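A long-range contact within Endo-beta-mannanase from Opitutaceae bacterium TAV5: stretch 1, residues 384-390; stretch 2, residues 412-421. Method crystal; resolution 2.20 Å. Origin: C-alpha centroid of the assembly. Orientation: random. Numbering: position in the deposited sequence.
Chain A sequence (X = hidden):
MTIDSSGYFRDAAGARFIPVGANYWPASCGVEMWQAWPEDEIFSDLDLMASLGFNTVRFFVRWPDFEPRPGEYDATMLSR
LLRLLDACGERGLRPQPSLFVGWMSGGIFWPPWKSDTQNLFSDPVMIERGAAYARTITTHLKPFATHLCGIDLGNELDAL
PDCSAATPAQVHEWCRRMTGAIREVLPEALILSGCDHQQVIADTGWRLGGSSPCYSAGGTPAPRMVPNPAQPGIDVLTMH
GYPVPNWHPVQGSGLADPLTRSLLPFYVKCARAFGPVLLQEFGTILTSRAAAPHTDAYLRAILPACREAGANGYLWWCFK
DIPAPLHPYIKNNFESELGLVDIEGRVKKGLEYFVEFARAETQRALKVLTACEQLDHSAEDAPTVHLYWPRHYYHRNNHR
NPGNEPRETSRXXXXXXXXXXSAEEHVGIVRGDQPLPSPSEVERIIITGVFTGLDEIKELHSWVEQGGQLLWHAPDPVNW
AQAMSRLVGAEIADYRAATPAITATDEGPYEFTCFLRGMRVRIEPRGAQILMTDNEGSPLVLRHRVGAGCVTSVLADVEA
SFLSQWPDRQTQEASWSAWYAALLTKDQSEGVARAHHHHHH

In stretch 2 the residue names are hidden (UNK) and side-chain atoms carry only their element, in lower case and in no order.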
# COMPACT_ATOMS: atom_id res chain seq x y z
N THR A 384 32.81 11.93 20.14
CA THR A 384 32.31 12.73 21.24
C THR A 384 30.83 12.50 21.55
O THR A 384 30.29 13.17 22.44
CB THR A 384 32.57 14.21 20.94
OG1 THR A 384 31.83 14.59 19.78
CG2 THR A 384 34.06 14.45 20.65
N VAL A 385 30.17 11.57 20.84
CA VAL A 385 28.75 11.24 21.03
C VAL A 385 28.40 10.02 20.18
O VAL A 385 28.95 9.83 19.08
CB VAL A 385 27.85 12.44 20.68
CG1 VAL A 385 27.67 12.60 19.16
CG2 VAL A 385 26.54 12.32 21.39
N HIS A 386 27.50 9.17 20.68
CA HIS A 386 27.14 7.91 20.02
C HIS A 386 25.63 7.83 19.80
O HIS A 386 24.85 8.05 20.73
CB HIS A 386 27.60 6.70 20.85
CG HIS A 386 29.09 6.47 20.81
ND1 HIS A 386 29.98 7.29 21.47
CD2 HIS A 386 29.83 5.52 20.20
CE1 HIS A 386 31.21 6.85 21.26
NE2 HIS A 386 31.14 5.77 20.50
N LEU A 387 25.22 7.51 18.57
CA LEU A 387 23.82 7.26 18.27
C LEU A 387 23.46 5.83 18.64
O LEU A 387 24.24 4.90 18.42
CB LEU A 387 23.56 7.50 16.78
CG LEU A 387 23.87 8.90 16.26
CD1 LEU A 387 23.85 8.89 14.73
CD2 LEU A 387 22.87 9.90 16.81
N TYR A 388 22.27 5.65 19.22
CA TYR A 388 21.85 4.36 19.76
C TYR A 388 21.25 3.50 18.64
O TYR A 388 20.24 3.88 18.03
CB TYR A 388 20.84 4.56 20.89
CG TYR A 388 20.42 3.29 21.60
CD1 TYR A 388 19.20 2.69 21.32
CD2 TYR A 388 21.24 2.70 22.55
CE1 TYR A 388 18.80 1.53 21.96
CE2 TYR A 388 20.84 1.54 23.21
CZ TYR A 388 19.62 0.97 22.90
OH TYR A 388 19.21 -0.18 23.53
N TRP A 389 21.89 2.35 18.36
CA TRP A 389 21.35 1.33 17.45
C TRP A 389 20.52 0.35 18.27
O TRP A 389 21.06 -0.29 19.18
CB TRP A 389 22.50 0.61 16.74
CG TRP A 389 22.12 -0.47 15.72
CD1 TRP A 389 21.68 -1.73 15.99
CD2 TRP A 389 22.16 -0.37 14.29
NE1 TRP A 389 21.46 -2.42 14.84
CE2 TRP A 389 21.76 -1.62 13.77
CE3 TRP A 389 22.53 0.64 13.39
CZ2 TRP A 389 21.67 -1.88 12.40
CZ3 TRP A 389 22.45 0.37 12.01
CH2 TRP A 389 22.02 -0.87 11.54
N PRO A 390 19.21 0.25 18.04
CA PRO A 390 18.35 -0.51 18.97
C PRO A 390 18.64 -2.01 18.93
O PRO A 390 19.09 -2.55 17.92
CB PRO A 390 16.93 -0.20 18.49
CG PRO A 390 17.08 0.21 17.04
CD PRO A 390 18.44 0.89 16.96
N UNK A 412 16.10 8.58 10.82
CA UNK A 412 16.39 9.38 12.01
C UNK A 412 17.87 9.37 12.32
O UNK A 412 18.43 10.39 12.77
c UNK A 412 13.42 7.99 14.10
n UNK A 412 11.18 7.16 12.66
c UNK A 412 15.61 8.85 13.21
c UNK A 412 14.10 8.91 13.07
n UNK A 412 9.77 8.41 14.01
n UNK A 412 12.05 8.41 14.39
c UNK A 412 11.00 8.00 13.69
N UNK A 413 18.53 8.24 12.09
CA UNK A 413 19.95 8.16 12.37
C UNK A 413 20.73 9.00 11.38
O UNK A 413 21.67 9.71 11.76
c UNK A 413 20.39 4.37 13.28
c UNK A 413 20.39 6.69 12.35
c UNK A 413 20.44 6.31 14.83
c UNK A 413 19.93 5.80 13.50
N UNK A 414 20.32 8.99 10.10
CA UNK A 414 21.06 9.72 9.07
C UNK A 414 21.06 11.21 9.39
O UNK A 414 22.11 11.88 9.34
c UNK A 414 20.82 10.56 6.71
c UNK A 414 20.15 7.56 5.96
c UNK A 414 20.91 8.07 7.19
c UNK A 414 20.45 9.44 7.69
N UNK A 415 19.90 11.75 9.76
CA UNK A 415 19.76 13.18 9.99
C UNK A 415 20.44 13.59 11.27
O UNK A 415 21.14 14.62 11.31
c UNK A 415 18.27 13.56 10.04
c UNK A 415 18.06 15.06 10.25
c UNK A 415 18.46 15.83 9.00
c UNK A 415 16.63 15.35 10.62
N UNK A 416 20.24 12.83 12.35
CA UNK A 416 20.94 13.14 13.59
C UNK A 416 22.45 13.11 13.37
O UNK A 416 23.17 14.00 13.83
c UNK A 416 20.53 12.17 14.69
N UNK A 417 22.93 12.10 12.63
CA UNK A 417 24.36 11.97 12.35
C UNK A 417 24.88 13.20 11.61
O UNK A 417 25.94 13.73 11.95
c UNK A 417 24.61 10.71 11.52
c UNK A 417 27.75 10.54 9.72
c UNK A 417 26.03 10.53 11.09
c UNK A 417 27.11 10.07 11.76
n UNK A 417 26.46 10.82 9.82
n UNK A 417 28.17 10.09 10.89
N UNK A 418 24.14 13.67 10.61
CA UNK A 418 24.58 14.84 9.85
C UNK A 418 24.51 16.11 10.69
O UNK A 418 25.43 16.95 10.64
c UNK A 418 23.74 14.99 8.59
n UNK A 418 23.25 18.41 7.35
n UNK A 418 24.84 16.97 7.47
c UNK A 418 23.72 16.38 8.03
c UNK A 418 22.73 17.30 7.96
c UNK A 418 24.53 18.19 7.07
N UNK A 419 23.44 16.28 11.47
CA UNK A 419 23.28 17.51 12.23
C UNK A 419 24.27 17.58 13.38
O UNK A 419 24.74 18.67 13.72
c UNK A 419 21.84 17.64 12.75
c UNK A 419 19.31 17.70 12.38
c UNK A 419 20.83 19.00 10.84
c UNK A 419 20.71 17.75 11.71
N UNK A 420 24.60 16.44 13.99
CA UNK A 420 25.62 16.44 15.03
C UNK A 420 26.99 16.78 14.47
O UNK A 420 27.77 17.51 15.11
c UNK A 420 24.71 15.55 18.00
c UNK A 420 24.46 14.84 16.66
c UNK A 420 24.20 13.35 16.85
c UNK A 420 25.64 15.09 15.73
N UNK A 421 27.32 16.29 13.26
CA UNK A 421 28.57 16.67 12.63
C UNK A 421 28.58 18.14 12.25
O UNK A 421 29.64 18.74 12.15
c UNK A 421 28.86 15.83 11.38
c UNK A 421 29.00 14.35 11.63
n UNK A 421 30.39 12.58 10.74
o UNK A 421 29.33 13.88 9.26
c UNK A 421 29.59 13.58 10.43

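Position 412 carries three carbons in a row, a nitrogen, then a carbon holding two more nitrogens: a guanidinium on a long stem, so Arg412. It stays out of reach of the strand, and its terminal nitrogens are hydrogen-bonded elsewhere in the structure.

Position 413 has four carbons, forked at the second, and its CA-to-CB bond points toward the strand. One branch tip meets Leu387, and the other reaches the ring of Trp389. This is Leu413, in the m, t rotamer; Leu413 CD2 is 3.9 Å from Leu387 CB, and Leu413 CD1 is 4.3 Å from Trp389 CE3 in an oblique approach. CD2 of Leu413 also sits 4.0 Å from the backbone O of Tyr388, whose own side chain starts out away from the helix.

Position 414 also has four carbons, but the fork comes at the first and one arm is two carbons long: Ile414, directed away from the strand. Position 415 returns to the fork at the second carbon, which makes it Leu415, and it is likewise out of reach.

Position 416 has a single side-chain carbon, CB, 3.9 Å from Leu387 CD2. It is Ala416, whose CB is its whole side chain.

Position 417 shows one carbon followed by a five-membered ring of three carbons and two nitrogens. Its CA-to-CB bond points sideways, and its closest approach is CB, 3.8 Å from Leu387 CD1. This is His417; ring atom NE2 is hydrogen-bonded elsewhere in the structure. Position 418 has the same atoms, so His418, but it makes no contact here. Position 419, four carbons forked at the second, is Leu419, also out of reach.

Position 420 repeats that fork but points toward the strand, with one branch tip meeting both Val385 and Leu387. It is Leu420: CD1 lies 3.7 Å from Leu387 CD2 and 4.2 Å from Val385 CG1. Position 421 has three carbons, the third bearing one oxygen and one nitrogen, so Gln421, clear of the strand.

The rule is one of periodicity. Strand and helix run nearly antiparallel, at 177°, with axes 9.8 Å apart at closest approach. Spacings of three and four bring Leu413, Ala416 and Leu420 onto one helical face, while Val385 and Leu387, two apart on the strand, point toward it. Leu387 is the hub, touching 413, 416, 417 and 420. No hydrogen bond crosses between the stretches; within its own stretch the helix makes i to i+4 backbone bonds, as in His417 N to Leu413 O at 2.8 Å, and the contact between the stretches is mainly apolar packing.

Stretch 2, residues 412-421: RLILAHHLLQ
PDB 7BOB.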